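Local structure of endoglucanase E-5 (2CKS) at residues C42-D45 against S46-D49; Y214-A217 against L218-A221. The protein hydrolyses internal beta-1,4-glucosidic linkages of cellulose, lichenin and cereal beta-glucans, here through its family 5 glycoside hydrolase catalytic domain. All coordinates share one frame; numbering follows the deposited sequence.

Contact 1: C42-D45 against S46-D49. With ZN (zinc ion), chain D.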
ATOM      1  N   CYS A  42      -4.442 -14.507  -9.453  0.50  9.06           N
ATOM      2  CA  CYS A  42      -5.367 -13.390  -9.649  0.50  8.89           C
ATOM      3  C   CYS A  42      -4.741 -12.204 -10.366  0.50  8.75           C
ATOM      4  O   CYS A  42      -5.420 -11.215 -10.623  0.50  9.24           O
ATOM      5  CB  CYS A  42      -5.905 -12.901  -8.305  0.50  9.04           C
ATOM      6  SG  CYS A  42      -7.153 -13.988  -7.610  0.50  9.05           S
ATOM      7  N   LEU A  43      -3.447 -12.289 -10.662  1.00  8.20           N
ATOM      8  CA  LEU A  43      -2.719 -11.180 -11.277  1.00  8.16           C
ATOM      9  C   LEU A  43      -2.278 -11.599 -12.671  1.00  8.42           C
ATOM     10  O   LEU A  43      -1.254 -12.223 -12.857  1.00  8.65           O
ATOM     11  CB  LEU A  43      -1.520 -10.783 -10.416  1.00  8.33           C
ATOM     12  CG  LEU A  43      -1.822 -10.579  -8.929  1.00  7.68           C
ATOM     13  CD1 LEU A  43      -0.543 -10.295  -8.169  1.00  9.44           C
ATOM     14  CD2 LEU A  43      -2.821  -9.470  -8.739  1.00  8.50           C
ATOM     15  N   THR A  44      -3.115 -11.278 -13.640  1.00  8.58           N
ATOM     16  CA  THR A  44      -2.904 -11.677 -15.019  1.00  8.72           C
ATOM     17  C   THR A  44      -2.999 -10.471 -15.928  1.00  8.22           C
ATOM     18  O   THR A  44      -3.388  -9.379 -15.514  1.00  7.72           O
ATOM     19  CB  THR A  44      -3.969 -12.724 -15.460  1.00  8.92           C
ATOM     20  OG1 THR A  44      -5.285 -12.149 -15.414  1.00  9.08           O
ATOM     21  CG2 THR A  44      -4.042 -13.907 -14.503  1.00  9.90           C
ATOM     22  N   ASP A  45      -2.647 -10.663 -17.191  0.70  8.40           N
ATOM     23  CA  ASP A  45      -2.836  -9.604 -18.178  0.70  8.38           C
ATOM     24  C   ASP A  45      -4.279  -9.116 -18.117  0.70  8.12           C
ATOM     25  O   ASP A  45      -4.532  -7.916 -18.042  0.70  7.89           O
ATOM     26  CB  ASP A  45      -2.510 -10.108 -19.588  0.70  8.70           C
ATOM     27  CG  ASP A  45      -3.107  -9.228 -20.673  0.70  9.59           C
ATOM     28  OD1 ASP A  45      -2.763  -8.030 -20.744  0.70 11.13           O
ATOM     29  OD2 ASP A  45      -3.944  -9.636 -21.508  0.70 13.23           O
ATOM     30  N   SER A  46      -5.229 -10.047 -18.125  1.00  7.91           N
ATOM     31  CA  SER A  46      -6.638  -9.679 -18.105  1.00  8.09           C
ATOM     32  C   SER A  46      -7.070  -8.904 -16.846  1.00  7.53           C
ATOM     33  O   SER A  46      -7.745  -7.877 -16.945  1.00  6.87           O
ATOM     34  CB  SER A  46      -7.503 -10.921 -18.275  1.00  8.64           C
ATOM     35  OG  SER A  46      -8.846 -10.555 -18.466  1.00 11.38           O
ATOM     36  N   SER A  47      -6.696  -9.391 -15.668  1.00  6.76           N
ATOM     37  CA  SER A  47      -7.145  -8.751 -14.427  1.00  6.42           C
ATOM     38  C   SER A  47      -6.491  -7.397 -14.209  1.00  5.98           C
ATOM     39  O   SER A  47      -7.115  -6.482 -13.668  1.00  5.78           O
ATOM     40  CB  SER A  47      -6.911  -9.647 -13.206  1.00  6.69           C
ATOM     41  OG  SER A  47      -5.547  -9.692 -12.842  1.00  6.38           O
ATOM     42  N   LEU A  48      -5.236  -7.264 -14.628  1.00  6.31           N
ATOM     43  CA  LEU A  48      -4.516  -5.998 -14.480  1.00  6.50           C
ATOM     44  C   LEU A  48      -4.975  -4.977 -15.523  1.00  6.33           C
ATOM     45  O   LEU A  48      -5.089  -3.790 -15.222  1.00  6.32           O
ATOM     46  CB  LEU A  48      -2.997  -6.214 -14.528  1.00  7.06           C
ATOM     47  CG  LEU A  48      -2.457  -7.040 -13.353  1.00  8.75           C
ATOM     48  CD1 LEU A  48      -0.968  -7.231 -13.479  1.00 11.66           C
ATOM     49  CD2 LEU A  48      -2.795  -6.415 -12.008  1.00 10.46           C
ATOM     50  N   ASP A  49      -5.295  -5.427 -16.737  1.00  5.98           N
ATOM     51  CA  ASP A  49      -5.891  -4.532 -17.719  1.00  6.15           C
ATOM     52  C   ASP A  49      -7.205  -3.983 -17.181  1.00  6.10           C
ATOM     53  O   ASP A  49      -7.487  -2.811 -17.318  1.00  6.46           O
ATOM     54  CB  ASP A  49      -6.168  -5.246 -19.043  1.00  6.10           C
ATOM     55  CG  ASP A  49      -4.919  -5.505 -19.857  1.00  7.17           C
ATOM     56  OD1 ASP A  49      -5.069  -6.072 -20.970  1.00  8.37           O
ATOM     57  OD2 ASP A  49      -3.774  -5.190 -19.486  1.00  7.88           O
TER
HETATM   58 ZN    ZN D1432      -3.465  -6.737 -21.909  1.00  9.06          ZN

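Contact 2: Y214-A217 against L218-A221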
ATOM      1  N   TYR A 214      -9.741   6.317  15.174  1.00 11.58           N
ATOM      2  CA  TYR A 214      -8.848   6.058  14.047  1.00 10.72           C
ATOM      3  C   TYR A 214      -8.979   7.155  12.984  1.00  9.81           C
ATOM      4  O   TYR A 214      -7.974   7.630  12.451  1.00  9.25           O
ATOM      5  CB  TYR A 214      -9.129   4.670  13.452  1.00 10.17           C
ATOM      6  CG  TYR A 214      -8.584   3.542  14.290  1.00 11.32           C
ATOM      7  CD1 TYR A 214      -7.434   2.856  13.917  1.00 13.25           C
ATOM      8  CD2 TYR A 214      -9.224   3.156  15.455  1.00 12.88           C
ATOM      9  CE1 TYR A 214      -6.935   1.808  14.703  1.00 13.94           C
ATOM     10  CE2 TYR A 214      -8.742   2.114  16.236  1.00 14.34           C
ATOM     11  CZ  TYR A 214      -7.597   1.451  15.858  1.00 14.87           C
ATOM     12  OH  TYR A 214      -7.127   0.422  16.645  1.00 16.79           O
ATOM     13  N   LEU A 215     -10.209   7.559  12.687  1.00  9.61           N
ATOM     14  CA  LEU A 215     -10.466   8.647  11.743  1.00  9.37           C
ATOM     15  C   LEU A 215      -9.808   9.947  12.221  1.00  9.04           C
ATOM     16  O   LEU A 215      -9.166  10.646  11.447  1.00  8.72           O
ATOM     17  CB  LEU A 215     -11.981   8.832  11.545  1.00  9.83           C
ATOM     18  CG  LEU A 215     -12.446   9.860  10.516  1.00 11.57           C
ATOM     19  CD1 LEU A 215     -12.164   9.366   9.118  1.00 13.71           C
ATOM     20  CD2 LEU A 215     -13.936  10.144  10.688  1.00 13.27           C
ATOM     21  N   ASN A 216      -9.964  10.254  13.500  1.00  9.14           N
ATOM     22  CA  ASN A 216      -9.327  11.429  14.092  1.00  9.26           C
ATOM     23  C   ASN A 216      -7.800  11.404  13.983  1.00  8.62           C
ATOM     24  O   ASN A 216      -7.181  12.429  13.682  1.00  8.63           O
ATOM     25  CB  ASN A 216      -9.737  11.592  15.564  1.00  9.54           C
ATOM     26  CG  ASN A 216     -11.189  12.046  15.729  1.00 12.12           C
ATOM     27  OD1 ASN A 216     -11.803  12.537  14.800  1.00 15.40           O
ATOM     28  ND2 ASN A 216     -11.730  11.874  16.925  1.00 15.13           N
ATOM     29  N   ALA A 217      -7.201  10.239  14.216  1.00  8.18           N
ATOM     30  CA  ALA A 217      -5.751  10.088  14.128  1.00  7.66           C
ATOM     31  C   ALA A 217      -5.251  10.327  12.711  1.00  7.54           C
ATOM     32  O   ALA A 217      -4.182  10.892  12.522  1.00  7.27           O
ATOM     33  CB  ALA A 217      -5.322   8.713  14.620  1.00  7.84           C
ATOM     34  N   LEU A 218      -6.013   9.887  11.717  1.00  7.45           N
ATOM     35  CA  LEU A 218      -5.648  10.122  10.326  1.00  8.24           C
ATOM     36  C   LEU A 218      -5.686  11.618   9.990  1.00  8.68           C
ATOM     37  O   LEU A 218      -4.778  12.136   9.343  1.00  9.06           O
ATOM     38  CB  LEU A 218      -6.566   9.326   9.402  1.00  7.52           C
ATOM     39  CG  LEU A 218      -6.319   9.467   7.902  1.00  7.40           C
ATOM     40  CD1 LEU A 218      -4.886   9.096   7.545  1.00  6.91           C
ATOM     41  CD2 LEU A 218      -7.300   8.592   7.163  1.00  7.85           C
ATOM     42  N   ARG A 219      -6.733  12.303  10.439  0.60  9.56           N
ATOM     43  CA  ARG A 219      -6.835  13.756  10.289  0.60 10.28           C
ATOM     44  C   ARG A 219      -5.649  14.457  10.957  0.60  9.99           C
ATOM     45  O   ARG A 219      -5.004  15.323  10.361  0.60  9.95           O
ATOM     46  CB  ARG A 219      -8.138  14.268  10.914  0.60 10.91           C
ATOM     47  CG  ARG A 219      -9.090  14.904   9.942  0.60 12.59           C
ATOM     48  CD  ARG A 219     -10.274  15.619  10.587  0.60 13.42           C
ATOM     49  NE  ARG A 219     -11.530  14.858  10.491  0.60 13.68           N
ATOM     50  CZ  ARG A 219     -12.088  14.161  11.476  0.60 14.35           C
ATOM     51  NH1 ARG A 219     -11.529  14.102  12.668  0.60 15.46           N
ATOM     52  NH2 ARG A 219     -13.229  13.511  11.271  0.60 16.38           N
ATOM     53  N   GLU A 220      -5.362  14.057  12.191  1.00  9.87           N
ATOM     54  CA  GLU A 220      -4.256  14.616  12.960  1.00  9.84           C
ATOM     55  C   GLU A 220      -2.914  14.429  12.245  1.00  9.41           C
ATOM     56  O   GLU A 220      -2.136  15.362  12.116  1.00  9.26           O
ATOM     57  CB  GLU A 220      -4.213  13.960  14.341  1.00  9.96           C
ATOM     58  CG  GLU A 220      -3.151  14.513  15.267  1.00 12.29           C
ATOM     59  CD  GLU A 220      -3.066  13.783  16.595  1.00 16.40           C
ATOM     60  OE1 GLU A 220      -3.809  12.789  16.806  1.00 19.88           O
ATOM     61  OE2 GLU A 220      -2.244  14.215  17.436  1.00 19.82           O
ATOM     62  N   ALA A 221      -2.669  13.223  11.751  1.00  8.35           N
ATOM     63  CA  ALA A 221      -1.401  12.905  11.114  1.00  8.24           C
ATOM     64  C   ALA A 221      -1.207  13.749   9.867  1.00  8.38           C
ATOM     65  O   ALA A 221      -0.100  14.213   9.595  1.00  8.64           O
ATOM     66  CB  ALA A 221      -1.363  11.428  10.754  1.00  7.56           C
TER
HETATM   67  O   HOH W   1      -8.900  14.767  13.927  1.00 18.22           O
HETATM   68  O   HOH W   2     -14.287  11.697  14.008  1.00 36.30           O

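Contact 1: C42-D45 against S46-D49
Thr-44 and Ser-47 form a capping box at the N-terminus of helix 45-54, with Thr-44 as the N-cap. Two reciprocal side-chain-to-backbone hydrogen bonds define it. Ser-47 N donates to Thr-44 OG1 at 3.1 Å. In return Thr-44 N donates to Ser-47 OG at 3.0 Å, almost straight at 176°. Both hydroxyls sit between their own backbone N and carbonyl carbon (chi1 75° for Ser-47), which turns each oxygen back to the other residue's amide. Ser-47 OG also donates to Cys-42 O at 2.7 Å, so this buried hydroxyl is gripped twice and ties the preceding loop to the first helical turn. Without its hydroxyl, as with an alanine here, Thr-44 N and Cys-42 O would probably lose their shared partner, and the loop could shift against the helix. Cys-42 is also disulfide-bonded to Cys-282.

Regular helical bonding starts with Leu-48 N to Thr-44 O and Asp-49 N to Asp-45 O, both 2.9 Å. The apolar contribution is slight: CD2 of Leu-43 and CD2 of Leu-48 approach to 4.5 Å, with Leu-85 and Met-88 of helix 75-90 close to the respective side chains.

Asp-45, in the conformer described here, and Asp-49, one helical turn apart, share a zinc ion, while Arg-92 hydrogen-bonds Asp-45 OD1 and forms a salt bridge with Asp-49 OD2. The carboxylate planes stand 88° apart, and zinc is held by Asp-45 OD1 at 1.9 Å and Asp-49 OD1 at 2.0 Å.

Contact 2: Y214-A217 against L218-A221
Residues 214-217 run straight into 218-221 as two successive turns of helix 212-224, joined by four i to i+4 backbone hydrogen bonds: Leu-218 N to Tyr-214 O, Arg-219 N to Leu-215 O, Glu-220 N to Asn-216 O and Ala-221 N to Ala-217 O. On the outer side Arg-219, in the conformer described here, doubles back along the helix. Its chain bends at chi3 (-104°), bringing the guanidinium beside the Asn-216 amide, where NH1 donates to OD1 of Asn-216 at 2.7 Å. The oxygen meets the guanidinium edge in its plane, although amide and guanidinium planes are 49° apart. One water links Arg-219 NH1 to Asn-216 O; a second donates to Asn-216 OD1 and accepts a weak bond from Arg-219 NH2. The same NH2 comes within 3.5 Å of Leu-215 CD2, the leucine and arginine side chains crossing at a slant. Leu-215 and Arg-219 also touch helix 245-258, through Tyr-251 and Leu-254 respectively. Facing the barrel, Leu-218 packs on Phe-203 and Val-227, and Ala-221 joins it on Val-227. This is the amphipathic helix of a beta-alpha-beta crossover in a TIM barrel, connecting parallel strands 199-206 and 227-233.

Contacts 1 and 2 lie on opposite sides of the centre of the TIM-barrel domain, 34 Å apart between centres and about 24 Å between nearest atoms, and they do not touch. Contact 1 begins a helix between the first two barrel strands, 29-32 and 59-65; contact 2 continues one between the sixth and seventh. The zinc of contact 1 is separate from the zinc bound by Glu-139 and Glu-231, the probable proton donor and nucleophile. Contact 1 lies away from this catalytic pair, whereas in contact 2 about 10 Å separates the side chains of Tyr-214 and Glu-139, and about 12 Å those of Leu-218 and Glu-231, which lies on strand 227-233.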